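Local coordinates for SusD homolog (Bacteroides thetaiotaomicron, PDB 3EHM), which probably binds mucin O-glycans as a SusD-like outer-membrane lipoprotein, helping this gut bacterium use host mucin sugars, at residues 55-67 / 442-456. Residues are numbered along the deposited sequence; the frame is centred on the assembly and turned at random.
Sequences TDLISSGNYIGYF and YLALYPNAVEAWTEY
In the buried middle of this SusD-like fold, an aromatic cluster joins the Schellman-capped helix 60-63 to the cis-proline turn between helices 429-445 and 449-459: Tyr66 meets Tyr442 and Tyr446, and Phe67 meets Tyr446. Tyr66 has the largest share of the contact. Its CG is turned roughly away from the carbonyl carbon, well off a staggered position (chi1 -93°), and the ring lies against the turn. Tyr66 OH donates to Tyr442 O at 2.6 Å, in the carbonyl plane on a lone pair. In the other direction Tyr442 OH donates to Ile64 O at 2.6 Å, tilted 30° from the carbonyl plane, so each phenol satisfies a carbonyl of the other segment. Tyr66 CE2 lies over a face of Tyr442, 3.4 Å from Tyr442 CE1, the rings oblique. The edge of Tyr446 points at one face of Tyr66, planes at 75°, while Ile64 CD1 sits over the centre of the opposite face. A leucine in place of Tyr66 would probably leave Tyr442 O without this donor. Close approach depends on small residues: a side chain at Gly61 would run into Phe67 CD1 and crowd Ala449 CB, and the methyl of Ala452 is tight against Ile64 CD1. Beyond them Tyr63, its OH bonded to Glu78 O, turns an edge to the face of Trp453. On the far flank, a water donates to both Asp56 OD2, at 2.9 Å, and Pro447 O, at 3.2 Å.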
ATOM      1  N   THR A  55       8.303  -4.991  -4.132  1.00 14.36           N
ATOM      2  CA  THR A  55       7.539  -3.871  -3.591  1.00 15.48           C
ATOM      3  C   THR A  55       6.327  -4.247  -2.745  1.00 15.96           C
ATOM      4  O   THR A  55       6.088  -3.640  -1.702  1.00 15.46           O
ATOM      5  CB  THR A  55       7.028  -2.946  -4.722  1.00 16.07           C
ATOM      6  OG1 THR A  55       6.037  -3.637  -5.495  1.00 13.30           O
ATOM      7  CG2 THR A  55       8.169  -2.535  -5.638  1.00 17.06           C
ATOM      8  N   ASP A  56       5.578  -5.254  -3.188  1.00 15.62           N
ATOM      9  CA  ASP A  56       4.346  -5.643  -2.509  1.00 16.41           C
ATOM     10  C   ASP A  56       4.189  -7.041  -1.910  1.00 15.46           C
ATOM     11  O   ASP A  56       3.776  -7.190  -0.758  1.00 16.36           O
ATOM     12  CB  ASP A  56       3.163  -5.449  -3.472  1.00 17.46           C
ATOM     13  CG  ASP A  56       2.868  -3.988  -3.781  1.00 21.14           C
ATOM     14  OD1 ASP A  56       3.775  -3.241  -4.215  1.00 17.09           O
ATOM     15  OD2 ASP A  56       1.698  -3.594  -3.602  1.00 25.33           O
ATOM     16  N   LEU A  57       4.504  -8.062  -2.694  1.00 15.24           N
ATOM     17  CA  LEU A  57       4.278  -9.438  -2.277  1.00 14.39           C
ATOM     18  C   LEU A  57       5.097 -10.103  -1.180  1.00 14.92           C
ATOM     19  O   LEU A  57       4.521 -10.621  -0.226  1.00 14.57           O
ATOM     20  CB  LEU A  57       4.279 -10.336  -3.514  1.00 13.45           C
ATOM     21  CG  LEU A  57       3.441  -9.819  -4.687  1.00 15.14           C
ATOM     22  CD1 LEU A  57       3.358 -10.908  -5.750  1.00 14.11           C
ATOM     23  CD2 LEU A  57       2.039  -9.426  -4.220  1.00 14.39           C
ATOM     24  N   ILE A  58       6.420 -10.120  -1.296  1.00 12.87           N
ATOM     25  CA  ILE A  58       7.207 -10.793  -0.270  1.00 12.47           C
ATOM     26  C   ILE A  58       7.723  -9.855   0.811  1.00 12.39           C
ATOM     27  O   ILE A  58       8.255 -10.301   1.828  1.00 11.65           O
ATOM     28  CB  ILE A  58       8.383 -11.583  -0.894  1.00 11.78           C
ATOM     29  CG1 ILE A  58       9.514 -10.641  -1.305  1.00 11.98           C
ATOM     30  CG2 ILE A  58       7.883 -12.352  -2.117  1.00 11.45           C
ATOM     31  CD1 ILE A  58      10.750 -11.375  -1.806  1.00 12.77           C
ATOM     32  N   SER A  59       7.549  -8.556   0.599  1.00 12.22           N
ATOM     33  CA  SER A  59       7.983  -7.570   1.578  1.00 12.99           C
ATOM     34  C   SER A  59       6.795  -6.993   2.352  1.00 12.45           C
ATOM     35  O   SER A  59       6.265  -7.643   3.259  1.00 12.92           O
ATOM     36  CB  SER A  59       8.766  -6.447   0.886  1.00 13.13           C
ATOM     37  OG  SER A  59       8.021  -5.890  -0.186  1.00 15.16           O
ATOM     38  N   SER A  60       6.377  -5.781   1.987  1.00 11.78           N
ATOM     39  CA  SER A  60       5.269  -5.095   2.652  1.00 11.84           C
ATOM     40  C   SER A  60       4.035  -5.962   2.912  1.00 11.40           C
ATOM     41  O   SER A  60       3.530  -5.999   4.036  1.00  9.89           O
ATOM     42  CB  SER A  60       4.855  -3.855   1.846  1.00 12.27           C
ATOM     43  OG  SER A  60       4.446  -4.209   0.536  1.00 15.36           O
ATOM     44  N   GLY A  61       3.546  -6.636   1.874  1.00 10.65           N
ATOM     45  CA  GLY A  61       2.368  -7.482   2.018  1.00 11.53           C
ATOM     46  C   GLY A  61       2.588  -8.657   2.957  1.00 11.68           C
ATOM     47  O   GLY A  61       1.653  -9.161   3.587  1.00 10.98           O
ATOM     48  N   ASN A  62       3.835  -9.104   3.034  1.00 12.77           N
ATOM     49  CA  ASN A  62       4.205 -10.209   3.903  1.00 13.39           C
ATOM     50  C   ASN A  62       4.287  -9.715   5.346  1.00 14.02           C
ATOM     51  O   ASN A  62       3.778 -10.365   6.258  1.00 12.49           O
ATOM     52  CB  ASN A  62       5.543 -10.798   3.439  1.00 14.79           C
ATOM     53  CG  ASN A  62       6.323 -11.468   4.561  1.00 19.63           C
ATOM     54  OD1 ASN A  62       5.836 -12.390   5.224  1.00 17.78           O
ATOM     55  ND2 ASN A  62       7.553 -11.010   4.768  1.00 17.37           N
ATOM     56  N   TYR A  63       4.909  -8.552   5.542  1.00 12.93           N
ATOM     57  CA  TYR A  63       5.056  -7.972   6.874  1.00 13.20           C
ATOM     58  C   TYR A  63       3.705  -7.813   7.584  1.00 14.97           C
ATOM     59  O   TYR A  63       3.545  -8.235   8.730  1.00 15.63           O
ATOM     60  CB  TYR A  63       5.715  -6.590   6.792  1.00 13.13           C
ATOM     61  CG  TYR A  63       7.065  -6.531   6.090  1.00 12.83           C
ATOM     62  CD1 TYR A  63       7.492  -5.350   5.480  1.00 13.60           C
ATOM     63  CD2 TYR A  63       7.909  -7.642   6.035  1.00 12.87           C
ATOM     64  CE1 TYR A  63       8.722  -5.274   4.826  1.00 15.16           C
ATOM     65  CE2 TYR A  63       9.144  -7.579   5.383  1.00 14.10           C
ATOM     66  CZ  TYR A  63       9.541  -6.391   4.779  1.00 14.64           C
ATOM     67  OH  TYR A  63      10.740  -6.319   4.108  1.00 15.93           O
ATOM     68  N   ILE A  64       2.741  -7.198   6.900  1.00 14.14           N
ATOM     69  CA  ILE A  64       1.424  -6.949   7.483  1.00 14.57           C
ATOM     70  C   ILE A  64       0.422  -8.091   7.381  1.00 13.91           C
ATOM     71  O   ILE A  64      -0.734  -7.941   7.764  1.00 13.45           O
ATOM     72  CB  ILE A  64       0.779  -5.694   6.881  1.00 16.46           C
ATOM     73  CG1 ILE A  64       0.555  -5.903   5.380  1.00 17.70           C
ATOM     74  CG2 ILE A  64       1.649  -4.478   7.171  1.00 16.10           C
ATOM     75  CD1 ILE A  64       0.053  -4.687   4.664  1.00 19.18           C
ATOM     76  N   GLY A  65       0.846  -9.224   6.841  1.00 14.36           N
ATOM     77  CA  GLY A  65      -0.050 -10.363   6.782  1.00 14.40           C
ATOM     78  C   GLY A  65      -1.069 -10.471   5.670  1.00 13.90           C
ATOM     79  O   GLY A  65      -2.027 -11.244   5.798  1.00 13.38           O
ATOM     80  N   TYR A  66      -0.909  -9.691   4.605  1.00 13.44           N
ATOM     81  CA  TYR A  66      -1.817  -9.805   3.464  1.00 13.48           C
ATOM     82  C   TYR A  66      -1.432 -11.133   2.815  1.00 13.40           C
ATOM     83  O   TYR A  66      -2.284 -11.896   2.354  1.00 13.46           O
ATOM     84  CB  TYR A  66      -1.564  -8.701   2.427  1.00 14.40           C
ATOM     85  CG  TYR A  66      -2.389  -7.438   2.553  1.00 13.42           C
ATOM     86  CD1 TYR A  66      -2.266  -6.428   1.602  1.00 13.22           C
ATOM     87  CD2 TYR A  66      -3.291  -7.251   3.599  1.00 12.32           C
ATOM     88  CE1 TYR A  66      -3.014  -5.263   1.681  1.00 12.14           C
ATOM     89  CE2 TYR A  66      -4.052  -6.084   3.691  1.00 11.95           C
ATOM     90  CZ  TYR A  66      -3.905  -5.096   2.726  1.00 11.71           C
ATOM     91  OH  TYR A  66      -4.641  -3.940   2.790  1.00 11.17           O
ATOM     92  N   PHE A  67      -0.126 -11.388   2.784  1.00 12.61           N
ATOM     93  CA  PHE A  67       0.418 -12.601   2.180  1.00 12.22           C
ATOM     94  C   PHE A  67       1.375 -13.316   3.115  1.00 11.79           C
ATOM     95  O   PHE A  67       1.832 -12.751   4.109  1.00 10.65           O
ATOM     96  CB  PHE A  67       1.196 -12.269   0.897  1.00 12.75           C
ATOM     97  CG  PHE A  67       0.479 -11.336  -0.027  1.00 11.16           C
ATOM     98  CD1 PHE A  67       0.941 -10.038  -0.216  1.00 11.96           C
ATOM     99  CD2 PHE A  67      -0.671 -11.742  -0.687  1.00 10.88           C
ATOM    100  CE1 PHE A  67       0.263  -9.153  -1.052  1.00 12.11           C
ATOM    101  CE2 PHE A  67      -1.357 -10.866  -1.525  1.00 13.89           C
ATOM    102  CZ  PHE A  67      -0.888  -9.568  -1.707  1.00 12.52           C
ATOM    103  N   TYR A 442      -7.791  -1.504   6.250  1.00 11.25           N
ATOM    104  CA  TYR A 442      -6.787  -2.531   5.953  1.00 11.09           C
ATOM    105  C   TYR A 442      -7.437  -3.634   5.113  1.00 10.50           C
ATOM    106  O   TYR A 442      -6.876  -4.094   4.116  1.00 11.14           O
ATOM    107  CB  TYR A 442      -6.261  -3.120   7.273  1.00 10.03           C
ATOM    108  CG  TYR A 442      -5.447  -4.406   7.163  1.00 11.10           C
ATOM    109  CD1 TYR A 442      -4.057  -4.377   7.037  1.00 12.38           C
ATOM    110  CD2 TYR A 442      -6.070  -5.650   7.241  1.00 12.02           C
ATOM    111  CE1 TYR A 442      -3.307  -5.564   7.000  1.00 11.74           C
ATOM    112  CE2 TYR A 442      -5.338  -6.833   7.206  1.00 10.93           C
ATOM    113  CZ  TYR A 442      -3.963  -6.787   7.088  1.00 12.31           C
ATOM    114  OH  TYR A 442      -3.253  -7.964   7.070  1.00 12.38           O
ATOM    115  N   LEU A 443      -8.623  -4.060   5.530  1.00 11.36           N
ATOM    116  CA  LEU A 443      -9.356  -5.099   4.815  1.00 11.23           C
ATOM    117  C   LEU A 443      -9.781  -4.640   3.414  1.00 11.41           C
ATOM    118  O   LEU A 443      -9.693  -5.400   2.449  1.00 10.85           O
ATOM    119  CB  LEU A 443     -10.590  -5.508   5.631  1.00 11.07           C
ATOM    120  CG  LEU A 443     -10.565  -6.793   6.472  1.00 17.46           C
ATOM    121  CD1 LEU A 443      -9.159  -7.190   6.852  1.00 16.96           C
ATOM    122  CD2 LEU A 443     -11.441  -6.597   7.694  1.00 13.22           C
ATOM    123  N   ALA A 444     -10.231  -3.394   3.305  1.00 11.22           N
ATOM    124  CA  ALA A 444     -10.681  -2.849   2.025  1.00 11.93           C
ATOM    125  C   ALA A 444      -9.544  -2.494   1.067  1.00 11.98           C
ATOM    126  O   ALA A 444      -9.740  -2.470  -0.146  1.00 14.56           O
ATOM    127  CB  ALA A 444     -11.552  -1.621   2.263  1.00 12.62           C
ATOM    128  N   LEU A 445      -8.365  -2.209   1.609  1.00 13.17           N
ATOM    129  CA  LEU A 445      -7.210  -1.852   0.787  1.00 13.11           C
ATOM    130  C   LEU A 445      -6.581  -3.031   0.056  1.00 13.70           C
ATOM    131  O   LEU A 445      -5.867  -2.842  -0.930  1.00 14.79           O
ATOM    132  CB  LEU A 445      -6.133  -1.181   1.647  1.00 14.14           C
ATOM    133  CG  LEU A 445      -6.277   0.313   1.942  1.00 14.05           C
ATOM    134  CD1 LEU A 445      -5.253   0.727   2.991  1.00 14.36           C
ATOM    135  CD2 LEU A 445      -6.080   1.111   0.662  1.00 14.56           C
ATOM    136  N   TYR A 446      -6.831  -4.247   0.535  1.00 12.34           N
ATOM    137  CA  TYR A 446      -6.244  -5.425  -0.100  1.00 13.47           C
ATOM    138  C   TYR A 446      -6.482  -5.373  -1.609  1.00 13.64           C
ATOM    139  O   TYR A 446      -7.597  -5.112  -2.055  1.00 14.44           O
ATOM    140  CB  TYR A 446      -6.834  -6.713   0.497  1.00 12.30           C
ATOM    141  CG  TYR A 446      -6.337  -7.967  -0.189  1.00 15.76           C
ATOM    142  CD1 TYR A 446      -7.040  -8.525  -1.255  1.00 14.05           C
ATOM    143  CD2 TYR A 446      -5.129  -8.557   0.182  1.00 14.08           C
ATOM    144  CE1 TYR A 446      -6.550  -9.634  -1.938  1.00 14.56           C
ATOM    145  CE2 TYR A 446      -4.628  -9.668  -0.500  1.00 13.56           C
ATOM    146  CZ  TYR A 446      -5.343 -10.195  -1.560  1.00 13.30           C
ATOM    147  OH  TYR A 446      -4.837 -11.255  -2.278  1.00 14.58           O
ATOM    148  N   PRO A 447      -5.446  -5.666  -2.415  1.00 14.61           N
ATOM    149  CA  PRO A 447      -4.075  -6.035  -2.050  1.00 14.05           C
ATOM    150  C   PRO A 447      -3.034  -4.905  -2.067  1.00 13.97           C
ATOM    151  O   PRO A 447      -1.855  -5.161  -2.314  1.00 13.30           O
ATOM    152  CB  PRO A 447      -3.747  -7.089  -3.087  1.00 16.09           C
ATOM    153  CG  PRO A 447      -4.315  -6.443  -4.325  1.00 15.78           C
ATOM    154  CD  PRO A 447      -5.673  -5.916  -3.853  1.00 16.12           C
ATOM    155  N   ASN A 448      -3.453  -3.670  -1.818  1.00 12.03           N
ATOM    156  CA  ASN A 448      -2.519  -2.538  -1.817  1.00 11.55           C
ATOM    157  C   ASN A 448      -1.661  -2.608  -0.546  1.00 12.13           C
ATOM    158  O   ASN A 448      -1.899  -1.883   0.424  1.00 12.01           O
ATOM    159  CB  ASN A 448      -3.293  -1.220  -1.848  1.00 13.27           C
ATOM    160  CG  ASN A 448      -2.425  -0.042  -2.246  1.00 16.13           C
ATOM    161  OD1 ASN A 448      -1.209  -0.045  -2.034  1.00 15.01           O
ATOM    162  ND2 ASN A 448      -3.050   0.981  -2.814  1.00 17.83           N
ATOM    163  N   ALA A 449      -0.659  -3.482  -0.571  1.00 11.52           N
ATOM    164  CA  ALA A 449       0.232  -3.711   0.566  1.00 11.71           C
ATOM    165  C   ALA A 449       1.033  -2.524   1.093  1.00 11.11           C
ATOM    166  O   ALA A 449       1.128  -2.332   2.306  1.00 12.45           O
ATOM    167  CB  ALA A 449       1.186  -4.858   0.235  1.00  9.21           C
ATOM    168  N   VAL A 450       1.629  -1.735   0.204  1.00 11.87           N
ATOM    169  CA  VAL A 450       2.428  -0.601   0.660  1.00 12.95           C
ATOM    170  C   VAL A 450       1.612   0.379   1.497  1.00 13.49           C
ATOM    171  O   VAL A 450       2.058   0.807   2.563  1.00 11.48           O
ATOM    172  CB  VAL A 450       3.077   0.159  -0.522  1.00 13.87           C
ATOM    173  CG1 VAL A 450       3.866   1.361  -0.003  1.00 11.87           C
ATOM    174  CG2 VAL A 450       4.009  -0.774  -1.284  1.00 13.09           C
ATOM    175  N   GLU A 451       0.419   0.733   1.022  1.00 12.27           N
ATOM    176  CA  GLU A 451      -0.431   1.670   1.756  1.00 12.97           C
ATOM    177  C   GLU A 451      -0.816   1.089   3.120  1.00 11.95           C
ATOM    178  O   GLU A 451      -0.809   1.792   4.123  1.00 10.59           O
ATOM    179  CB  GLU A 451      -1.687   1.990   0.940  1.00 14.26           C
ATOM    180  CG  GLU A 451      -2.625   3.025   1.556  1.00 15.65           C
ATOM    181  CD  GLU A 451      -1.963   4.373   1.811  1.00 18.15           C
ATOM    182  OE1 GLU A 451      -1.004   4.730   1.089  1.00 17.07           O
ATOM    183  OE2 GLU A 451      -2.424   5.088   2.727  1.00 18.26           O
ATOM    184  N   ALA A 452      -1.141  -0.200   3.154  1.00 12.73           N
ATOM    185  CA  ALA A 452      -1.518  -0.850   4.404  1.00 12.71           C
ATOM    186  C   ALA A 452      -0.337  -0.876   5.372  1.00 14.12           C
ATOM    187  O   ALA A 452      -0.504  -0.692   6.578  1.00 11.83           O
ATOM    188  CB  ALA A 452      -2.000  -2.262   4.126  1.00 13.29           C
ATOM    189  N   TRP A 453       0.855  -1.114   4.835  1.00 11.81           N
ATOM    190  CA  TRP A 453       2.066  -1.158   5.641  1.00 12.52           C
ATOM    191  C   TRP A 453       2.370   0.236   6.193  1.00 13.79           C
ATOM    192  O   TRP A 453       2.779   0.383   7.342  1.00 16.16           O
ATOM    193  CB  TRP A 453       3.231  -1.670   4.790  1.00 12.84           C
ATOM    194  CG  TRP A 453       4.537  -1.714   5.503  1.00 13.26           C
ATOM    195  CD1 TRP A 453       4.748  -2.030   6.816  1.00 14.95           C
ATOM    196  CD2 TRP A 453       5.827  -1.492   4.931  1.00 15.07           C
ATOM    197  NE1 TRP A 453       6.094  -2.021   7.095  1.00 15.04           N
ATOM    198  CE2 TRP A 453       6.781  -1.693   5.955  1.00 15.04           C
ATOM    199  CE3 TRP A 453       6.274  -1.145   3.649  1.00 15.58           C
ATOM    200  CZ2 TRP A 453       8.154  -1.558   5.738  1.00 15.39           C
ATOM    201  CZ3 TRP A 453       7.646  -1.012   3.433  1.00 15.33           C
ATOM    202  CH2 TRP A 453       8.567  -1.219   4.476  1.00 14.64           C
ATOM    203  N   THR A 454       2.158   1.256   5.370  1.00 13.47           N
ATOM    204  CA  THR A 454       2.381   2.637   5.791  1.00 13.25           C
ATOM    205  C   THR A 454       1.389   3.010   6.894  1.00 12.23           C
ATOM    206  O   THR A 454       1.766   3.598   7.911  1.00 11.56           O
ATOM    207  CB  THR A 454       2.201   3.612   4.606  1.00 13.19           C
ATOM    208  OG1 THR A 454       3.198   3.340   3.615  1.00 14.67           O
ATOM    209  CG2 THR A 454       2.332   5.056   5.065  1.00 13.45           C
ATOM    210  N   GLU A 455       0.121   2.662   6.697  1.00 11.84           N
ATOM    211  CA  GLU A 455      -0.896   2.986   7.686  1.00 12.88           C
ATOM    212  C   GLU A 455      -0.685   2.267   9.008  1.00 11.63           C
ATOM    213  O   GLU A 455      -0.988   2.817  10.066  1.00 12.27           O
ATOM    214  CB  GLU A 455      -2.293   2.705   7.127  1.00 13.43           C
ATOM    215  CG  GLU A 455      -2.736   3.769   6.141  1.00 14.70           C
ATOM    216  CD  GLU A 455      -2.858   5.139   6.795  1.00 19.53           C
ATOM    217  OE1 GLU A 455      -3.913   5.417   7.404  1.00 21.81           O
ATOM    218  OE2 GLU A 455      -1.895   5.933   6.717  1.00 18.85           O
ATOM    219  N   TYR A 456      -0.170   1.042   8.961  1.00 11.83           N
ATOM    220  CA  TYR A 456       0.098   0.306  10.192  1.00 11.79           C
ATOM    221  C   TYR A 456       1.219   1.002  10.963  1.00 11.24           C
ATOM    222  O   TYR A 456       1.118   1.225  12.170  1.00 12.14           O
ATOM    223  CB  TYR A 456       0.529  -1.131   9.900  1.00 12.61           C
ATOM    224  CG  TYR A 456       1.075  -1.826  11.130  1.00 11.83           C
ATOM    225  CD1 TYR A 456       0.219  -2.305  12.123  1.00 11.55           C
ATOM    226  CD2 TYR A 456       2.454  -1.939  11.335  1.00 12.31           C
ATOM    227  CE1 TYR A 456       0.720  -2.878  13.294  1.00 14.59           C
ATOM    228  CE2 TYR A 456       2.967  -2.508  12.501  1.00 13.89           C
ATOM    229  CZ  TYR A 456       2.093  -2.974  13.476  1.00 15.59           C
ATOM    230  OH  TYR A 456       2.588  -3.530  14.631  1.00 16.64           O
TER
HETATM  231  O   HOH W   1      -0.777  -4.074  -5.116  1.00 30.08           O